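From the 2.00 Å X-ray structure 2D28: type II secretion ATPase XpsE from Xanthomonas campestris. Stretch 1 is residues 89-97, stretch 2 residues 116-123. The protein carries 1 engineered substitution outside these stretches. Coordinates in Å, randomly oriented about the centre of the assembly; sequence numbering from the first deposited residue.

Stretch 1, residues 89-97: RFLKQFHLC
Stretch 2 (116-123) DYAIDAVR

Two helices can pack without a polar link between them when aromatic rings on one meet small or branched apolar side chains on the other; this pair from XpsE illustrates the principle. In stretch 1 the helix covers Arg89 to Phe94, with Gln93 N to Arg89 O and Phe94 N to Phe90 O both at 2.9 Å. The helix, which begins earlier in the chain, ends at Phe94; His95 is the first residue to leave helical geometry, with positive phi (57/60). Leu96 N still reaches back to Leu91 O at 3.2 Å, while Leu96 (-149/162) and Cys97 (-158/122) are already extended, opening a strand. Stretch 2 is helical throughout, phi near -63° and psi mostly between -34° and -48°, with Asp120 N to Asp116 O at 2.9 Å and Val122 N to Ala118 O at 3.0 Å.

The helices run nearly antiparallel, at 161°, their axes 11.9 Å apart at closest approach. The register sets Phe94 CA 6.9 Å from Ala118 CA and Phe90 CA 9.5 Å from Val122 CA, so one turn along each helix pairs the next contact.

No hydrogen bond crosses the interface; it is held by apolar packing that buries 254 Å² in total. Phe90 and Phe94 both direct CA-to-CB toward stretch 2 but use different rotamers, t (chi2 99°) and m (-74°, chi2 -77°). Phe90 CE2 lies 3.6 Å from Val122 CG2, and its CZ meets Ala121 CB at 4.0 Å, the methyl lying at the ring edge. Phe94 CD1 approaches Ala118 CB to 3.6 Å, an oblique contact. A methyl suits Ala118 and Ala121: it gives the rings an apolar surface while occupying little space. Tyr117, chi1 t, leaves its backbone sideways, yet its ring end comes nearer, and CE2 stands 4.1 Å from Phe94 CZ, which sits at the tyrosine ring edge.

Beyond the helix end, Leu96 contributes from the strand. Its p,p rotamer (45°, 82°) places CD2 4.1 Å from Val122 CG2 and 4.5 Å from Ala118 CB. Val122, chi1 t, points sideways, yet its CG2 touches both Leu96 and Phe90. Leu96, Ala118 and Val122 are buried, a fitting place for purely aliphatic side chains.

The charged side chains stay off this contact; two of the arginines' polar links lie within their own helices. Arg89 NH1 donates to Gln93 OE1 at 2.6 Å, one turn along, and Arg123 NH1 forms a salt bridge with Asp120 OD1 at 2.9 Å.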

# COMPACT_ATOMS: atom_id res chain seq x y z
N ARG A 89 -12.78 8.54 -4.61
CA ARG A 89 -11.64 9.42 -4.60
C ARG A 89 -10.59 9.01 -3.55
O ARG A 89 -9.45 9.03 -3.81
CB ARG A 89 -12.08 10.88 -4.29
CG ARG A 89 -10.96 11.92 -4.44
CD ARG A 89 -11.15 13.13 -3.56
NE ARG A 89 -11.14 12.70 -2.16
CZ ARG A 89 -10.06 12.55 -1.42
NH1 ARG A 89 -8.87 12.86 -1.90
NH2 ARG A 89 -10.18 12.08 -0.16
N PHE A 90 -11.03 8.76 -2.33
CA PHE A 90 -10.17 8.32 -1.24
C PHE A 90 -9.38 7.06 -1.67
O PHE A 90 -8.18 6.98 -1.50
CB PHE A 90 -11.04 7.98 0.00
CG PHE A 90 -10.26 7.57 1.18
CD1 PHE A 90 -9.98 8.49 2.22
CD2 PHE A 90 -9.80 6.26 1.31
CE1 PHE A 90 -9.23 8.10 3.33
CE2 PHE A 90 -9.01 5.87 2.43
CZ PHE A 90 -8.72 6.81 3.43
N LEU A 91 -10.07 6.06 -2.18
CA LEU A 91 -9.37 4.87 -2.72
C LEU A 91 -8.23 5.20 -3.68
O LEU A 91 -7.09 4.68 -3.54
CB LEU A 91 -10.37 3.92 -3.38
CG LEU A 91 -11.54 3.45 -2.53
CD1 LEU A 91 -12.35 2.44 -3.34
CD2 LEU A 91 -11.16 2.93 -1.18
N LYS A 92 -8.53 6.09 -4.63
CA LYS A 92 -7.55 6.52 -5.61
C LYS A 92 -6.42 7.32 -5.01
O LYS A 92 -5.25 7.07 -5.33
CB LYS A 92 -8.17 7.22 -6.82
CG LYS A 92 -9.12 6.44 -7.58
CD LYS A 92 -9.76 7.27 -8.77
CE LYS A 92 -10.77 6.46 -9.42
NZ LYS A 92 -10.53 6.27 -10.89
N GLN A 93 -6.72 8.26 -4.12
CA GLN A 93 -5.67 9.03 -3.51
C GLN A 93 -4.74 8.18 -2.67
O GLN A 93 -3.52 8.42 -2.64
CB GLN A 93 -6.27 10.11 -2.55
CG GLN A 93 -5.25 10.86 -1.85
CD GLN A 93 -5.75 11.66 -0.64
OE1 GLN A 93 -6.95 11.87 -0.48
NE2 GLN A 93 -4.83 12.11 0.18
N PHE A 94 -5.30 7.24 -1.91
CA PHE A 94 -4.44 6.46 -0.97
C PHE A 94 -3.91 5.14 -1.58
O PHE A 94 -3.04 4.43 -0.93
CB PHE A 94 -5.22 6.24 0.33
CG PHE A 94 -5.31 7.51 1.17
CD1 PHE A 94 -4.19 7.95 1.93
CD2 PHE A 94 -6.42 8.29 1.11
CE1 PHE A 94 -4.28 9.13 2.67
CE2 PHE A 94 -6.48 9.53 1.82
CZ PHE A 94 -5.41 9.91 2.61
N HIS A 95 -4.45 4.80 -2.76
CA HIS A 95 -4.11 3.57 -3.52
C HIS A 95 -4.36 2.37 -2.66
O HIS A 95 -3.44 1.62 -2.29
CB HIS A 95 -2.64 3.56 -3.98
CG HIS A 95 -2.25 4.77 -4.76
ND1 HIS A 95 -2.49 4.91 -6.11
CD2 HIS A 95 -1.78 5.97 -4.33
CE1 HIS A 95 -2.10 6.13 -6.50
NE2 HIS A 95 -1.66 6.78 -5.43
N LEU A 96 -5.61 2.19 -2.23
CA LEU A 96 -5.95 1.00 -1.46
C LEU A 96 -7.43 0.71 -1.83
O LEU A 96 -8.12 1.57 -2.40
CB LEU A 96 -5.82 1.29 0.01
CG LEU A 96 -6.38 2.57 0.60
CD1 LEU A 96 -7.87 2.45 0.87
CD2 LEU A 96 -5.72 2.89 1.95
N CYS A 97 -7.88 -0.49 -1.57
CA CYS A 97 -9.14 -0.99 -2.11
C CYS A 97 -9.73 -2.15 -1.29
O CYS A 97 -9.06 -3.14 -1.10
CB CYS A 97 -8.93 -1.47 -3.56
SG CYS A 97 -10.57 -1.73 -4.38
N ASP A 116 0.39 4.67 8.59
CA ASP A 116 -0.51 4.52 9.68
C ASP A 116 -1.65 5.58 9.64
O ASP A 116 -2.74 5.31 10.09
CB ASP A 116 0.24 4.53 11.02
CG ASP A 116 0.98 5.78 11.26
OD1 ASP A 116 2.08 5.92 10.67
OD2 ASP A 116 0.54 6.68 12.05
N TYR A 117 -1.40 6.74 9.03
CA TYR A 117 -2.47 7.76 8.86
C TYR A 117 -3.60 7.23 7.98
O TYR A 117 -4.77 7.26 8.33
CB TYR A 117 -1.86 9.05 8.23
CG TYR A 117 -2.90 10.10 7.95
CD1 TYR A 117 -3.36 10.97 8.97
CD2 TYR A 117 -3.59 10.09 6.76
CE1 TYR A 117 -4.40 11.90 8.69
CE2 TYR A 117 -4.60 10.98 6.50
CZ TYR A 117 -5.01 11.89 7.49
OH TYR A 117 -6.06 12.74 7.20
N ALA A 118 -3.24 6.64 6.84
CA ALA A 118 -4.21 6.10 5.95
C ALA A 118 -4.97 4.93 6.54
O ALA A 118 -6.18 4.84 6.39
CB ALA A 118 -3.54 5.69 4.64
N ILE A 119 -4.24 4.01 7.17
CA ILE A 119 -4.87 2.87 7.75
C ILE A 119 -5.82 3.29 8.86
O ILE A 119 -6.87 2.70 8.93
CB ILE A 119 -3.78 1.89 8.33
CG1 ILE A 119 -3.05 1.21 7.19
CG2 ILE A 119 -4.34 0.87 9.40
CD1 ILE A 119 -1.69 0.72 7.54
N ASP A 120 -5.37 4.18 9.76
CA ASP A 120 -6.24 4.65 10.84
C ASP A 120 -7.48 5.40 10.28
O ASP A 120 -8.58 5.23 10.80
CB ASP A 120 -5.45 5.44 11.88
CG ASP A 120 -4.55 4.57 12.71
OD1 ASP A 120 -4.58 3.30 12.54
OD2 ASP A 120 -3.67 5.08 13.43
N ALA A 121 -7.32 6.12 9.18
CA ALA A 121 -8.47 6.70 8.44
C ALA A 121 -9.48 5.65 7.98
O ALA A 121 -10.73 5.80 8.19
CB ALA A 121 -7.95 7.56 7.27
N VAL A 122 -8.97 4.53 7.46
CA VAL A 122 -9.84 3.48 6.96
C VAL A 122 -10.54 2.81 8.13
O VAL A 122 -11.78 2.55 8.10
CB VAL A 122 -9.04 2.49 6.06
CG1 VAL A 122 -9.85 1.32 5.73
CG2 VAL A 122 -8.58 3.21 4.81
N ARG A 123 -9.78 2.58 9.19
CA ARG A 123 -10.32 1.89 10.38
C ARG A 123 -11.49 2.72 10.94
O ARG A 123 -12.60 2.20 11.26
CB ARG A 123 -9.21 1.72 11.47
CG ARG A 123 -8.17 0.65 11.25
CD ARG A 123 -7.03 0.65 12.19
NE ARG A 123 -7.51 0.45 13.54
CZ ARG A 123 -7.11 1.08 14.64
NH1 ARG A 123 -6.12 1.95 14.66
NH2 ARG A 123 -7.75 0.81 15.77